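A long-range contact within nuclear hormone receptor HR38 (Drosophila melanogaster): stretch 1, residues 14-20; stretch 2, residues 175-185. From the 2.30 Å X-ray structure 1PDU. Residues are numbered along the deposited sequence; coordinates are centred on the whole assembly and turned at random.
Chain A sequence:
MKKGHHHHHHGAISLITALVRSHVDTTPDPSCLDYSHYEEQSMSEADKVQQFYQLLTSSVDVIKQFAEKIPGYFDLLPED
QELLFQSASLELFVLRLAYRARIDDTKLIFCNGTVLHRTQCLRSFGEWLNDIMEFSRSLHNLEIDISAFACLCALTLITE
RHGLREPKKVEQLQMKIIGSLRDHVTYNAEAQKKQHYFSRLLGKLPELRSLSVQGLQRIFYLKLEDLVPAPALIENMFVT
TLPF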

ATOM      1  N   SER A  14     -10.310   6.784 -19.529  1.00 46.35           N
ATOM      2  CA  SER A  14     -10.745   7.447 -18.308  1.00 44.40           C
ATOM      3  C   SER A  14      -9.761   7.245 -17.153  1.00 43.52           C
ATOM      4  O   SER A  14      -8.994   6.273 -17.112  1.00 42.49           O
ATOM      5  N   LEU A  15      -9.800   8.178 -16.211  1.00 41.60           N
ATOM      6  CA  LEU A  15      -8.932   8.126 -15.053  1.00 40.50           C
ATOM      7  C   LEU A  15      -9.076   6.807 -14.288  1.00 39.59           C
ATOM      8  O   LEU A  15      -8.076   6.159 -13.976  1.00 39.07           O
ATOM      9  N   ILE A  16     -10.307   6.394 -14.007  1.00 37.51           N
ATOM     10  CA  ILE A  16     -10.503   5.163 -13.260  1.00 36.35           C
ATOM     11  C   ILE A  16     -10.001   3.930 -14.011  1.00 35.58           C
ATOM     12  O   ILE A  16      -9.502   2.994 -13.398  1.00 35.07           O
ATOM     13  N   THR A  17     -10.116   3.918 -15.334  1.00 35.62           N
ATOM     14  CA  THR A  17      -9.620   2.774 -16.097  1.00 34.37           C
ATOM     15  C   THR A  17      -8.089   2.839 -16.128  1.00 33.35           C
ATOM     16  O   THR A  17      -7.410   1.820 -16.163  1.00 32.19           O
ATOM     17  N   ALA A  18      -7.539   4.043 -16.101  1.00 33.12           N
ATOM     18  CA  ALA A  18      -6.087   4.165 -16.114  1.00 33.91           C
ATOM     19  C   ALA A  18      -5.569   3.636 -14.772  1.00 33.80           C
ATOM     20  O   ALA A  18      -4.541   2.945 -14.703  1.00 32.49           O
ATOM     21  N   LEU A  19      -6.299   3.957 -13.708  1.00 33.07           N
ATOM     22  CA  LEU A  19      -5.913   3.521 -12.384  1.00 33.73           C
ATOM     23  C   LEU A  19      -6.025   2.014 -12.247  1.00 33.72           C
ATOM     24  O   LEU A  19      -5.091   1.366 -11.790  1.00 33.31           O
ATOM     25  N   VAL A  20      -7.157   1.456 -12.654  1.00 35.00           N
ATOM     26  CA  VAL A  20      -7.362   0.014 -12.557  1.00 36.00           C
ATOM     27  C   VAL A  20      -6.320  -0.746 -13.362  1.00 37.02           C
ATOM     28  O   VAL A  20      -5.822  -1.787 -12.923  1.00 35.99           O
ATOM     29  N   MET A 175      -8.990  15.685  -5.999  1.00 42.57           N
ATOM     30  CA  MET A 175     -10.406  15.893  -6.265  1.00 43.52           C
ATOM     31  C   MET A 175     -10.840  15.134  -7.506  1.00 42.54           C
ATOM     32  O   MET A 175     -11.947  14.599  -7.548  1.00 42.33           O
ATOM     33  N   LYS A 176      -9.976  15.071  -8.516  1.00 41.95           N
ATOM     34  CA  LYS A 176     -10.327  14.341  -9.730  1.00 41.22           C
ATOM     35  C   LYS A 176     -10.475  12.862  -9.423  1.00 39.81           C
ATOM     36  O   LYS A 176     -11.403  12.209  -9.908  1.00 39.07           O
ATOM     37  N   ILE A 177      -9.562  12.336  -8.613  1.00 38.01           N
ATOM     38  CA  ILE A 177      -9.610  10.930  -8.260  1.00 36.35           C
ATOM     39  C   ILE A 177     -10.848  10.670  -7.418  1.00 35.20           C
ATOM     40  O   ILE A 177     -11.514   9.653  -7.598  1.00 35.38           O
ATOM     41  N   ILE A 178     -11.161  11.586  -6.506  1.00 35.18           N
ATOM     42  CA  ILE A 178     -12.351  11.444  -5.670  1.00 35.86           C
ATOM     43  C   ILE A 178     -13.587  11.457  -6.563  1.00 36.56           C
ATOM     44  O   ILE A 178     -14.496  10.639  -6.400  1.00 36.92           O
ATOM     45  N   GLY A 179     -13.611  12.386  -7.512  1.00 37.12           N
ATOM     46  CA  GLY A 179     -14.733  12.470  -8.427  1.00 37.36           C
ATOM     47  C   GLY A 179     -14.970  11.144  -9.124  1.00 37.54           C
ATOM     48  O   GLY A 179     -16.092  10.645  -9.140  1.00 38.17           O
ATOM     49  N   SER A 180     -13.919  10.564  -9.696  1.00 37.23           N
ATOM     50  CA  SER A 180     -14.062   9.295 -10.387  1.00 37.56           C
ATOM     51  C   SER A 180     -14.545   8.206  -9.444  1.00 37.29           C
ATOM     52  O   SER A 180     -15.349   7.361  -9.832  1.00 37.04           O
ATOM     53  N   LEU A 181     -14.065   8.214  -8.205  1.00 36.19           N
ATOM     54  CA  LEU A 181     -14.505   7.201  -7.258  1.00 35.99           C
ATOM     55  C   LEU A 181     -15.985   7.427  -6.948  1.00 36.91           C
ATOM     56  O   LEU A 181     -16.768   6.482  -6.841  1.00 35.62           O
ATOM     57  N   ARG A 182     -16.357   8.693  -6.799  1.00 37.87           N
ATOM     58  CA  ARG A 182     -17.735   9.053  -6.514  1.00 39.87           C
ATOM     59  C   ARG A 182     -18.660   8.548  -7.626  1.00 39.22           C
ATOM     60  O   ARG A 182     -19.635   7.848  -7.348  1.00 37.44           O
ATOM     61  N   ASP A 183     -18.356   8.899  -8.877  1.00 39.02           N
ATOM     62  CA  ASP A 183     -19.174   8.459 -10.010  1.00 40.89           C
ATOM     63  C   ASP A 183     -19.327   6.938 -10.035  1.00 41.23           C
ATOM     64  O   ASP A 183     -20.441   6.413 -10.161  1.00 41.45           O
ATOM     65  N   HIS A 184     -18.210   6.230  -9.901  1.00 39.94           N
ATOM     66  CA  HIS A 184     -18.232   4.774  -9.916  1.00 39.13           C
ATOM     67  C   HIS A 184     -19.125   4.186  -8.825  1.00 39.77           C
ATOM     68  O   HIS A 184     -19.884   3.250  -9.074  1.00 39.98           O
ATOM     69  N   VAL A 185     -19.033   4.728  -7.615  1.00 39.69           N
ATOM     70  CA  VAL A 185     -19.834   4.218  -6.500  1.00 39.86           C
ATOM     71  C   VAL A 185     -21.330   4.468  -6.671  1.00 40.22           C
ATOM     72  O   VAL A 185     -22.151   3.598  -6.372  1.00 39.27           O
TER

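Two helices meet here almost at right angles. The short helix 15-20 crosses helix 175-185 at 95°, with a closest axial approach of 10.1 Å, and the nearest pair of backbones is Ile-16 and Ser-180, whose CA atoms lie 6.2 Å apart. The two stretches together bury about 290 Å². From the first helix Leu-15, Ile-16 and Leu-19 point their CA-to-CB bonds toward the partner; from the second, Ser-180 and His-184 do so, while Ile-177 and Lys-176 project sideways and still make contact.

Apolar packing supplies most of the contact. Leu-15, with chi1 t and chi2 p, sets its CD2 methyl against the turn of the long helix that runs from Lys-176 to Ser-180. Leu-15 CD2 lies 3.7 Å from Lys-176 O and 3.9 Å from Ile-177 CA, so it rests on backbone as well as on side chains. Leu-15 CD2 is also 4.2 Å from Ile-177 CG1, an apolar contact between two branched aliphatic chains. Leu-19, one helical turn after Leu-15, continues the greasy stripe: in its m, t rotamer it brings CD1 to 4.0 Å from CG2 of Ile-177. Ile-177 (m, t) thus meets both leucines, and its buried position suits a side chain that has no polar group to satisfy.

Ile-16 uses its length in the other direction along the long helix. With chi1 and chi2 both t, the chain is extended, and Ile-16 CD1 reaches 3.7 Å from His-184 CB. The same methyl approaches the imidazole ring obliquely. His-184 (chi1 t) can therefore offer its aliphatic CB to this contact while its ring nitrogen NE2 is hydrogen-bonded elsewhere in the structure.

At the closest backbone approach stands a small residue, Ser-180, with chi1 m. Ser-180 CB lies 4.3 Å from Ile-16 CB, and Ser-180 OG is 3.8 Å from Leu-15 CD2, so the compact serine fits where the helices come nearest. At the margin, the Lys-176 side chain brings its CB to 4.1 Å from Leu-15 CD2; its methylenes then run out in the m, t, t, t rotamer and carry the charged end away from the other stretch.

No direct hydrogen bond joins the stretches; a water makes the polar link instead. Water 1 accepts from Ile-16 N at 3.1 Å and hydrogen-bonds to Ser-180 OG, also at 3.1 Å. As in the first turn of any helix, no earlier helical turn offers a carbonyl to the amide of Ile-16, and the water takes that place. A serine hydroxyl is well suited to the other side of such a bridge, since it can either donate or accept.

The same need for acceptors is met differently at Ser-14, the N-cap. Its side chain, chi1 p, accepts from Thr-17: Thr-17 N lies 3.3 Å from Ser-14 OG, a capping bond that closes the first turn.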

ATOM      1  CB  SER A  14     -12.116   6.927 -17.879  1.00 44.32           C
ATOM      2  OG  SER A  14     -12.033   5.586 -17.421  1.00 44.16           O
ATOM      3  CB  LEU A  15      -9.239   9.306 -14.133  1.00 39.44           C
ATOM      4  CG  LEU A  15      -8.491   9.366 -12.800  1.00 40.08           C
ATOM      5  CD1 LEU A  15      -6.991   9.265 -13.026  1.00 38.30           C
ATOM      6  CD2 LEU A  15      -8.854  10.664 -12.094  1.00 37.78           C
ATOM      7  CB  ILE A  16     -11.989   4.988 -12.829  1.00 38.07           C
ATOM      8  CG1 ILE A  16     -12.116   3.794 -11.876  1.00 38.41           C
ATOM      9  CG2 ILE A  16     -12.888   4.807 -14.046  1.00 36.99           C
ATOM     10  CD1 ILE A  16     -13.474   3.696 -11.192  1.00 38.94           C
ATOM     11  CB  THR A  17     -10.189   2.748 -17.554  1.00 34.50           C
ATOM     12  OG1 THR A  17     -11.585   2.424 -17.521  1.00 34.44           O
ATOM     13  CG2 THR A  17      -9.468   1.709 -18.402  1.00 32.59           C
ATOM     14  CB  ALA A  18      -5.675   5.632 -16.307  1.00 33.15           C
ATOM     15  CB  LEU A  19      -6.758   4.224 -11.317  1.00 32.88           C
ATOM     16  CG  LEU A  19      -6.497   5.724 -11.117  1.00 32.32           C
ATOM     17  CD1 LEU A  19      -7.247   6.219  -9.902  1.00 30.33           C
ATOM     18  CD2 LEU A  19      -5.000   5.982 -10.938  1.00 30.80           C
ATOM     19  CB  VAL A  20      -8.771  -0.395 -13.043  1.00 36.29           C
ATOM     20  CG1 VAL A  20      -8.910  -1.909 -13.033  1.00 36.41           C
ATOM     21  CG2 VAL A  20      -9.815   0.205 -12.135  1.00 36.70           C
ATOM     22  CB  MET A 175     -10.721  17.389  -6.417  1.00 46.54           C
ATOM     23  CG  MET A 175     -10.905  18.134  -5.087  1.00 49.74           C
ATOM     24  SD  MET A 175     -12.194  17.371  -4.010  1.00 55.88           S
ATOM     25  CE  MET A 175     -11.158  16.613  -2.714  1.00 53.53           C
ATOM     26  CB  LYS A 176      -9.271  14.524 -10.823  1.00 43.39           C
ATOM     27  CG  LYS A 176      -9.478  15.751 -11.683  1.00 46.40           C
ATOM     28  CD  LYS A 176      -8.563  15.752 -12.899  1.00 49.12           C
ATOM     29  CE  LYS A 176      -8.852  16.964 -13.781  1.00 51.66           C
ATOM     30  NZ  LYS A 176      -8.065  16.987 -15.056  1.00 53.84           N
ATOM     31  CB  ILE A 177      -8.343  10.501  -7.496  1.00 37.31           C
ATOM     32  CG1 ILE A 177      -7.104  10.864  -8.317  1.00 37.36           C
ATOM     33  CG2 ILE A 177      -8.356   8.985  -7.262  1.00 36.85           C
ATOM     34  CD1 ILE A 177      -5.810  10.710  -7.546  1.00 38.52           C
ATOM     35  CB  ILE A 178     -12.478  12.591  -4.628  1.00 35.69           C
ATOM     36  CG1 ILE A 178     -11.624  12.269  -3.397  1.00 35.92           C
ATOM     37  CG2 ILE A 178     -13.937  12.775  -4.210  1.00 35.41           C
ATOM     38  CD1 ILE A 178     -11.782  13.253  -2.258  1.00 37.46           C
ATOM     39  CB  SER A 180     -12.737   8.876 -11.033  1.00 39.69           C
ATOM     40  OG  SER A 180     -12.480   9.627 -12.212  1.00 41.37           O
ATOM     41  CB  LEU A 181     -13.694   7.276  -5.967  1.00 34.20           C
ATOM     42  CG  LEU A 181     -14.114   6.260  -4.905  1.00 32.79           C
ATOM     43  CD1 LEU A 181     -13.853   4.859  -5.435  1.00 31.05           C
ATOM     44  CD2 LEU A 181     -13.347   6.497  -3.614  1.00 32.37           C
ATOM     45  CB  ARG A 182     -17.872  10.568  -6.386  1.00 42.90           C
ATOM     46  CG  ARG A 182     -19.289  11.029  -6.058  1.00 47.60           C
ATOM     47  CD  ARG A 182     -19.477  11.243  -4.569  1.00 50.38           C
ATOM     48  NE  ARG A 182     -18.660  12.358  -4.086  1.00 53.48           N
ATOM     49  CZ  ARG A 182     -18.611  12.754  -2.817  1.00 54.26           C
ATOM     50  NH1 ARG A 182     -19.335  12.129  -1.897  1.00 55.07           N
ATOM     51  NH2 ARG A 182     -17.840  13.775  -2.468  1.00 54.60           N
ATOM     52  CB  ASP A 183     -18.567   8.923 -11.338  1.00 42.15           C
ATOM     53  CG  ASP A 183     -18.507  10.440 -11.457  1.00 45.15           C
ATOM     54  OD1 ASP A 183     -19.337  11.122 -10.816  1.00 46.88           O
ATOM     55  OD2 ASP A 183     -17.642  10.953 -12.201  1.00 45.50           O
ATOM     56  CB  HIS A 184     -16.812   4.225  -9.755  1.00 38.46           C
ATOM     57  CG  HIS A 184     -16.747   2.731  -9.740  1.00 37.06           C
ATOM     58  ND1 HIS A 184     -16.935   1.969 -10.872  1.00 37.98           N
ATOM     59  CD2 HIS A 184     -16.566   1.857  -8.724  1.00 37.45           C
ATOM     60  CE1 HIS A 184     -16.874   0.689 -10.554  1.00 37.14           C
ATOM     61  NE2 HIS A 184     -16.652   0.593  -9.256  1.00 38.86           N
ATOM     62  CB  VAL A 185     -19.367   4.829  -5.163  1.00 37.90           C
ATOM     63  CG1 VAL A 185     -20.312   4.433  -4.043  1.00 37.33           C
ATOM     64  CG2 VAL A 185     -17.968   4.355  -4.859  1.00 35.65           C
TER
HETATM   65  O   HOH W   1     -12.985   7.871 -14.730  1.00 23.38           O